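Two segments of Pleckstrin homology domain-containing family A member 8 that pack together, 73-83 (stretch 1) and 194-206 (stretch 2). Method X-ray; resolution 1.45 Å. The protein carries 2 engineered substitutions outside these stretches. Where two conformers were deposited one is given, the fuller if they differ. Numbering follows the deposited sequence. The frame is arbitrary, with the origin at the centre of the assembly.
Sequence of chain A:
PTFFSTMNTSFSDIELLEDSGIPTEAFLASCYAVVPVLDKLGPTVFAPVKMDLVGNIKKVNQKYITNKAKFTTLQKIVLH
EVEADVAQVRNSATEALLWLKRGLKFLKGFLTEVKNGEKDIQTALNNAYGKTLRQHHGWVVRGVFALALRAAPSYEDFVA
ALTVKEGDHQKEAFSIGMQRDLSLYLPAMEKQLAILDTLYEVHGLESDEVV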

# COMPACT_ATOMS: atom_id res chain seq x y z
N THR A 73 -9.11 -5.63 -14.60
CA THR A 73 -8.66 -4.44 -13.96
C THR A 73 -9.46 -4.13 -12.70
O THR A 73 -10.58 -4.58 -12.51
CB THR A 73 -8.72 -3.23 -14.88
OG1 THR A 73 -10.08 -2.93 -15.13
CG2 THR A 73 -7.95 -3.46 -16.18
N LEU A 74 -8.85 -3.31 -11.86
CA LEU A 74 -9.54 -2.85 -10.65
C LEU A 74 -10.83 -2.11 -11.01
O LEU A 74 -11.86 -2.25 -10.30
CB LEU A 74 -8.61 -1.98 -9.82
CG LEU A 74 -7.28 -2.54 -9.26
CD1 LEU A 74 -6.45 -1.48 -8.53
CD2 LEU A 74 -7.50 -3.80 -8.44
N GLN A 75 -10.75 -1.26 -12.01
CA GLN A 75 -11.91 -0.49 -12.41
C GLN A 75 -13.09 -1.36 -12.85
O GLN A 75 -14.25 -1.12 -12.53
CB GLN A 75 -11.60 0.55 -13.46
CG GLN A 75 -10.59 1.61 -13.04
CD GLN A 75 -9.13 1.32 -13.45
OE1 GLN A 75 -8.65 0.17 -13.37
NE2 GLN A 75 -8.46 2.38 -13.93
N LYS A 76 -12.78 -2.46 -13.58
CA LYS A 76 -13.80 -3.41 -14.00
C LYS A 76 -14.49 -4.05 -12.82
O LYS A 76 -15.71 -4.24 -12.84
CB LYS A 76 -13.23 -4.42 -14.96
CG LYS A 76 -12.93 -3.83 -16.35
CD LYS A 76 -12.24 -4.87 -17.23
CE LYS A 76 -11.94 -4.39 -18.63
NZ LYS A 76 -13.17 -4.26 -19.45
N ILE A 77 -13.73 -4.36 -11.76
CA ILE A 77 -14.34 -4.91 -10.56
C ILE A 77 -15.26 -3.88 -9.88
O ILE A 77 -16.41 -4.19 -9.58
CB ILE A 77 -13.27 -5.41 -9.56
CG1 ILE A 77 -12.46 -6.59 -10.19
CG2 ILE A 77 -13.94 -5.81 -8.23
CD1 ILE A 77 -11.23 -7.07 -9.47
N VAL A 78 -14.74 -2.68 -9.65
CA VAL A 78 -15.50 -1.65 -8.94
C VAL A 78 -16.75 -1.28 -9.73
O VAL A 78 -17.87 -1.21 -9.16
CB VAL A 78 -14.63 -0.43 -8.65
CG1 VAL A 78 -15.50 0.72 -8.09
CG2 VAL A 78 -13.54 -0.80 -7.65
N LEU A 79 -16.57 -1.08 -11.03
CA LEU A 79 -17.70 -0.66 -11.86
C LEU A 79 -18.76 -1.76 -11.92
O LEU A 79 -19.98 -1.47 -11.97
CB LEU A 79 -17.22 -0.29 -13.26
CG LEU A 79 -16.45 1.06 -13.29
CD1 LEU A 79 -15.90 1.35 -14.70
CD2 LEU A 79 -17.20 2.22 -12.66
N HIS A 80 -18.35 -3.02 -11.91
CA HIS A 80 -19.35 -4.11 -11.83
C HIS A 80 -20.13 -4.08 -10.55
O HIS A 80 -21.37 -4.30 -10.56
CB HIS A 80 -18.72 -5.46 -12.02
CG HIS A 80 -19.66 -6.59 -11.78
ND1 HIS A 80 -20.61 -6.97 -12.71
CD2 HIS A 80 -19.86 -7.41 -10.65
CE1 HIS A 80 -21.35 -7.98 -12.18
NE2 HIS A 80 -20.86 -8.26 -10.95
N GLU A 81 -19.42 -3.84 -9.43
CA GLU A 81 -20.12 -3.75 -8.14
C GLU A 81 -21.13 -2.66 -8.10
O GLU A 81 -22.18 -2.81 -7.52
CB GLU A 81 -19.13 -3.70 -6.97
CG GLU A 81 -18.39 -5.02 -6.71
CD GLU A 81 -17.62 -5.06 -5.40
OE1 GLU A 81 -17.39 -3.99 -4.83
OE2 GLU A 81 -17.26 -6.20 -5.00
N VAL A 82 -20.76 -1.52 -8.68
CA VAL A 82 -21.67 -0.38 -8.79
C VAL A 82 -22.91 -0.76 -9.66
O VAL A 82 -24.04 -0.56 -9.20
CB VAL A 82 -20.93 0.86 -9.37
CG1 VAL A 82 -21.90 1.92 -9.86
CG2 VAL A 82 -19.85 1.34 -8.35
N GLU A 83 -22.66 -1.40 -10.81
CA GLU A 83 -23.76 -1.78 -11.74
C GLU A 83 -24.74 -2.76 -11.06
O GLU A 83 -25.96 -2.66 -11.22
CB GLU A 83 -23.23 -2.41 -13.03
CG GLU A 83 -24.29 -2.98 -13.98
CD GLU A 83 -23.69 -3.56 -15.26
OE1 GLU A 83 -22.76 -4.40 -15.17
OE2 GLU A 83 -24.16 -3.18 -16.36
N ALA A 194 -4.02 8.11 -7.92
CA ALA A 194 -4.79 9.24 -8.49
C ALA A 194 -5.95 8.73 -9.36
O ALA A 194 -7.05 9.26 -9.31
CB ALA A 194 -3.88 10.21 -9.25
N ILE A 195 -5.65 7.69 -10.16
CA ILE A 195 -6.67 7.04 -10.98
C ILE A 195 -7.77 6.54 -10.07
O ILE A 195 -8.98 6.71 -10.36
CB ILE A 195 -6.04 5.94 -11.89
CG1 ILE A 195 -5.12 6.56 -12.91
CG2 ILE A 195 -7.12 5.02 -12.50
CD1 ILE A 195 -4.18 5.60 -13.64
N LEU A 196 -7.41 5.84 -9.02
CA LEU A 196 -8.38 5.26 -8.10
C LEU A 196 -9.20 6.35 -7.37
O LEU A 196 -10.41 6.23 -7.19
CB LEU A 196 -7.74 4.25 -7.13
CG LEU A 196 -7.26 2.96 -7.77
CD1 LEU A 196 -6.50 2.17 -6.75
CD2 LEU A 196 -8.40 2.15 -8.42
N ASP A 197 -8.49 7.39 -6.94
CA ASP A 197 -9.16 8.49 -6.27
C ASP A 197 -10.23 9.10 -7.17
O ASP A 197 -11.35 9.35 -6.72
CB ASP A 197 -8.18 9.54 -5.81
CG ASP A 197 -7.34 9.16 -4.62
OD1 ASP A 197 -7.61 8.16 -3.93
OD2 ASP A 197 -6.34 9.89 -4.34
N THR A 198 -9.89 9.32 -8.43
CA THR A 198 -10.86 9.89 -9.41
C THR A 198 -12.07 8.93 -9.57
O THR A 198 -13.22 9.35 -9.56
CB THR A 198 -10.15 10.19 -10.72
OG1 THR A 198 -9.15 11.17 -10.46
CG2 THR A 198 -11.14 10.68 -11.77
N LEU A 199 -11.81 7.63 -9.72
CA LEU A 199 -12.84 6.64 -9.88
C LEU A 199 -13.81 6.73 -8.68
O LEU A 199 -15.03 6.75 -8.85
CB LEU A 199 -12.23 5.26 -10.01
CG LEU A 199 -13.22 4.09 -10.07
CD1 LEU A 199 -13.81 3.96 -11.46
CD2 LEU A 199 -12.47 2.78 -9.69
N TYR A 200 -13.23 6.72 -7.47
CA TYR A 200 -14.07 6.78 -6.27
C TYR A 200 -14.86 8.10 -6.15
O TYR A 200 -16.03 8.08 -5.82
CB TYR A 200 -13.28 6.44 -5.04
CG TYR A 200 -13.11 4.94 -4.82
CD1 TYR A 200 -12.41 4.13 -5.71
CD2 TYR A 200 -13.66 4.32 -3.71
CE1 TYR A 200 -12.27 2.78 -5.52
CE2 TYR A 200 -13.48 2.98 -3.48
CZ TYR A 200 -12.85 2.18 -4.41
OH TYR A 200 -12.71 0.85 -4.23
N GLU A 201 -14.21 9.23 -6.43
CA GLU A 201 -14.86 10.51 -6.38
C GLU A 201 -16.03 10.58 -7.38
O GLU A 201 -17.12 11.02 -7.00
CB GLU A 201 -13.88 11.66 -6.55
CG GLU A 201 -12.79 11.68 -5.46
CD GLU A 201 -11.51 12.43 -5.87
OE1 GLU A 201 -11.53 13.13 -6.91
OE2 GLU A 201 -10.47 12.28 -5.17
N VAL A 202 -15.77 10.21 -8.62
CA VAL A 202 -16.74 10.35 -9.68
C VAL A 202 -18.01 9.49 -9.44
O VAL A 202 -19.11 9.92 -9.77
CB VAL A 202 -16.14 10.07 -11.09
CG1 VAL A 202 -17.22 10.10 -12.16
CG2 VAL A 202 -15.12 11.12 -11.44
N HIS A 203 -17.84 8.33 -8.82
CA HIS A 203 -18.94 7.41 -8.61
C HIS A 203 -19.49 7.51 -7.20
O HIS A 203 -20.33 6.72 -6.80
CB HIS A 203 -18.51 6.03 -8.95
CG HIS A 203 -18.18 5.87 -10.41
ND1 HIS A 203 -19.13 5.72 -11.36
CD2 HIS A 203 -16.96 5.96 -11.06
CE1 HIS A 203 -18.54 5.63 -12.58
NE2 HIS A 203 -17.21 5.81 -12.41
N GLY A 204 -19.03 8.47 -6.41
CA GLY A 204 -19.66 8.73 -5.11
C GLY A 204 -19.34 7.62 -4.09
O GLY A 204 -20.19 7.35 -3.21
N LEU A 205 -18.12 7.02 -4.18
CA LEU A 205 -17.75 5.84 -3.39
C LEU A 205 -16.81 6.17 -2.22
O LEU A 205 -16.39 5.25 -1.51
CB LEU A 205 -17.12 4.78 -4.29
CG LEU A 205 -17.92 4.23 -5.42
CD1 LEU A 205 -17.07 3.35 -6.36
CD2 LEU A 205 -19.20 3.60 -4.95
N GLU A 206 -16.40 7.44 -2.06
CA GLU A 206 -15.57 7.90 -0.94
C GLU A 206 -16.38 8.05 0.32
O GLU A 206 -16.86 9.10 0.60
CB GLU A 206 -14.91 9.26 -1.22
CG GLU A 206 -13.82 9.17 -2.21
CD GLU A 206 -12.52 8.46 -1.70
OE1 GLU A 206 -12.33 8.10 -0.52
OE2 GLU A 206 -11.71 8.26 -2.58

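Two helices, 74-83 and 194-202, run side by side with their N-to-C directions only 12° apart and their axes 11.4 Å apart at closest approach. That spacing is wide for a helix pair, and it leaves room for leucine and valine side chains to fill the gap. The backbones are nearest at Gln 75 and Leu 199, whose CA atoms lie 7.6 Å apart, and further along at Val 82 and His 203, 8.3 Å between CA atoms. The near-parallel course lets one stripe of residues, Leu 74, Gln 75, Val 78, Leu 79 and Val 82, keep meeting the partner over about two turns.

Each segment makes its own backbone hydrogen bonds, and none crosses between them. At the start of the first helix, Thr 73 OG1 accepts from Lys 76 N at 3.1 Å, capping an amide that has no helical carbonyl to receive it. At the other segment's far end the chain turns: Gly 204 takes a positive phi of 73°, a value that favours glycine, and Leu 205 N bonds to Tyr 200 O at 2.9 Å. This turn leaves Leu 205 with its CA-to-CB bond directed toward the first helix, so the apolar contact continues beyond the helix.

The two stretches bury 464 Å² between them, both sides summed, and most of the pairings are apolar. Val 78 is the hub. Its CG1 lies 3.5 Å from Leu 205 CD1 and 4.0 Å from Leu 199 CD2, while its CG2 reaches Tyr 200 CE1 at 4.4 Å, approaching the ring obliquely. Leu 199 sets its two methyls against consecutive residues: CD2 packs against Val 78, and CD1 sits 4.0 Å from Leu 79 CD2. Leu 205 bridges a turn, with its CD1 also 4.0 Å from Val 82 CG2. At the N-terminal side, Leu 74 CD1 and Leu 196 CD1 meet at 4.1 Å.

One aromatic contact has a more specific geometry. Leu 79 CD2 stands over the face of the His 203 ring, 3.8 Å from the ring centroid and 23° off its normal, a CH-pi arrangement in which a methyl packs on one face of the imidazole.

Gln 75 shows how a polar residue can join such a seam. Its CG packs against Leu 199 CD2 at 4.0 Å and its NE2 lies 3.3 Å from Ile 195 CG2, a van der Waals contact; the amide finds its hydrogen bonds elsewhere in the structure. The lesson is local: the aliphatic part of Gln 75 joins the packing while its amide is satisfied outside the pair.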